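Local coordinates for hypothetical protein SP2199 (Streptococcus pneumoniae TIGR4, PDB 2IBO) that is of unknown function but probably binds thiamine or a related molecule, at residues Met1-Ala6 against Gly47-Leu52. Numbering follows the deposited sequence.
Sequences MKASIA and GEFDEL
Residues Met1-Ala6 open strand 2-11 and pair antiparallel with Gly47 and Glu48, at the start of Gly47-Leu52, where the chain leaves the sheet and enters helix 49-64; the Lys2 and Glu48 CA atoms lie 4.9 Å apart. This strand-to-helix corner belongs to a ferredoxin-like alpha-beta sandwich, with strand 2-11 between strands 43-46 and 70-79. Ala3 and Gly47 form a hydrogen-bonded pair: Gly47 N donates to Ala3 O at 3.1 Å and 168°, whereas Ala3 N meets Gly47 O at a more bent 134°. The pairing reaches one step into the helix, since Phe49 N, in its first turn, donates to Met1 O at 2.7 Å, in the plane of that carbonyl. Glu48 takes the N-cap position, and its own N makes a weak bond to Glu51 OE1, one turn on.

The Ala3 methyl touches two helix residues. Ala3 CB is 3.7 Å from Phe49 CD1, at the ring edge and near its plane, and 3.8 Å from Leu52 CD1. With CG anti to the backbone N (chi1 -172°), the Phe49 ring leads away from the strand and packs on Val78 of the same chain and on Lys57 of a second subunit. The Ile5 and Leu52 side chains lie alongside each other and point opposite ways, joining sheet to helix, and Leu45 also touches Leu52. At the exposed end, the extended first part of the poorly ordered selenomethionine Met1 obliquely crosses the bent Glu48 chain, its CG facing the carboxylate. Deeper in, Ile5 CG1 sits 3.6 Å from both Leu52 CD1 and Leu52 CB.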
loop_
_atom_site.group_PDB
_atom_site.type_symbol
_atom_site.label_atom_id
_atom_site.label_comp_id
_atom_site.label_asym_id
_atom_site.label_seq_id
_atom_site.Cartn_x
_atom_site.Cartn_y
_atom_site.Cartn_z
HETATM N N MSE A 1 3.745 18.979 11.768
HETATM C CA MSE A 1 4.792 18.517 12.720
HETATM C C MSE A 1 4.891 16.993 12.812
HETATM O O MSE A 1 5.473 16.363 11.935
HETATM C CB MSE A 1 4.532 19.095 14.109
HETATM C CG MSE A 1 5.552 18.680 15.160
HETATM SE SE MSE A 1 5.146 19.468 16.880
HETATM C CE MSE A 1 3.437 18.562 17.208
ATOM N N LYS A 2 4.326 16.405 13.867
ATOM C CA LYS A 2 4.394 14.957 14.070
ATOM C C LYS A 2 4.038 14.140 12.839
ATOM O O LYS A 2 3.046 14.423 12.152
ATOM C CB LYS A 2 3.502 14.530 15.238
ATOM C CG LYS A 2 4.201 14.542 16.586
ATOM C CD LYS A 2 3.245 14.203 17.725
ATOM C CE LYS A 2 2.180 15.294 17.894
ATOM N NZ LYS A 2 1.225 15.038 19.015
ATOM N N ALA A 3 4.865 13.125 12.564
ATOM C CA ALA A 3 4.645 12.258 11.416
ATOM C C ALA A 3 5.293 10.898 11.577
ATOM O O ALA A 3 6.269 10.743 12.299
ATOM C CB ALA A 3 5.163 12.919 10.170
ATOM N N SER A 4 4.732 9.906 10.905
ATOM C CA SER A 4 5.281 8.567 10.958
ATOM C C SER A 4 5.333 8.084 9.516
ATOM O O SER A 4 4.419 8.347 8.736
ATOM C CB SER A 4 4.406 7.652 11.807
ATOM O OG SER A 4 5.117 6.479 12.163
ATOM N N ILE A 5 6.412 7.389 9.173
ATOM C CA ILE A 5 6.657 6.886 7.829
ATOM C C ILE A 5 7.008 5.417 7.915
ATOM O O ILE A 5 7.829 5.020 8.740
ATOM C CB ILE A 5 7.856 7.649 7.196
ATOM C CG1 ILE A 5 7.431 9.074 6.872
ATOM C CG2 ILE A 5 8.402 6.927 5.985
ATOM C CD1 ILE A 5 6.234 9.130 5.972
ATOM N N ALA A 6 6.378 4.604 7.079
ATOM C CA ALA A 6 6.664 3.176 7.049
ATOM C C ALA A 6 7.283 2.961 5.677
ATOM O O ALA A 6 6.718 3.384 4.662
ATOM C CB ALA A 6 5.381 2.386 7.194
ATOM N N GLY A 47 8.947 10.758 13.794
ATOM C CA GLY A 47 9.566 12.053 14.041
ATOM C C GLY A 47 8.862 13.188 13.319
ATOM O O GLY A 47 7.702 13.043 12.914
ATOM N N GLU A 48 9.558 14.317 13.155
ATOM C CA GLU A 48 9.018 15.510 12.478
ATOM C C GLU A 48 8.785 15.247 10.990
ATOM O O GLU A 48 9.605 14.623 10.320
ATOM C CB GLU A 48 9.982 16.690 12.630
ATOM C CG GLU A 48 10.068 17.266 14.024
ATOM C CD GLU A 48 8.772 17.906 14.470
ATOM O OE1 GLU A 48 8.243 18.763 13.725
ATOM O OE2 GLU A 48 8.283 17.557 15.569
ATOM N N PHE A 49 7.673 15.740 10.466
ATOM C CA PHE A 49 7.361 15.522 9.065
ATOM C C PHE A 49 8.522 15.896 8.158
ATOM O O PHE A 49 8.920 15.104 7.294
ATOM C CB PHE A 49 6.107 16.305 8.657
ATOM C CG PHE A 49 5.631 15.981 7.270
ATOM C CD1 PHE A 49 5.406 14.662 6.894
ATOM C CD2 PHE A 49 5.425 16.989 6.334
ATOM C CE1 PHE A 49 4.992 14.345 5.609
ATOM C CE2 PHE A 49 5.007 16.683 5.039
ATOM C CZ PHE A 49 4.789 15.352 4.679
ATOM N N ASP A 50 9.067 17.096 8.366
ATOM C CA ASP A 50 10.182 17.594 7.554
ATOM C C ASP A 50 11.371 16.640 7.471
ATOM O O ASP A 50 11.868 16.351 6.376
ATOM C CB ASP A 50 10.657 18.953 8.081
ATOM C CG ASP A 50 9.803 20.105 7.582
ATOM O OD1 ASP A 50 10.008 21.242 8.069
ATOM O OD2 ASP A 50 8.936 19.881 6.701
ATOM N N GLU A 51 11.820 16.149 8.625
ATOM C CA GLU A 51 12.954 15.230 8.664
ATOM C C GLU A 51 12.646 13.876 7.995
ATOM O O GLU A 51 13.493 13.316 7.295
ATOM C CB GLU A 51 13.425 15.021 10.117
ATOM C CG GLU A 51 12.594 14.044 10.961
ATOM C CD GLU A 51 13.077 13.942 12.416
ATOM O OE1 GLU A 51 12.762 14.847 13.223
ATOM O OE2 GLU A 51 13.778 12.958 12.753
ATOM N N LEU A 52 11.438 13.355 8.198
ATOM C CA LEU A 52 11.084 12.084 7.598
ATOM C C LEU A 52 11.042 12.200 6.083
ATOM O O LEU A 52 11.534 11.318 5.389
ATOM C CB LEU A 52 9.743 11.581 8.133
ATOM C CG LEU A 52 9.642 11.277 9.639
ATOM C CD1 LEU A 52 8.266 10.693 9.955
ATOM C CD2 LEU A 52 10.730 10.311 10.056
#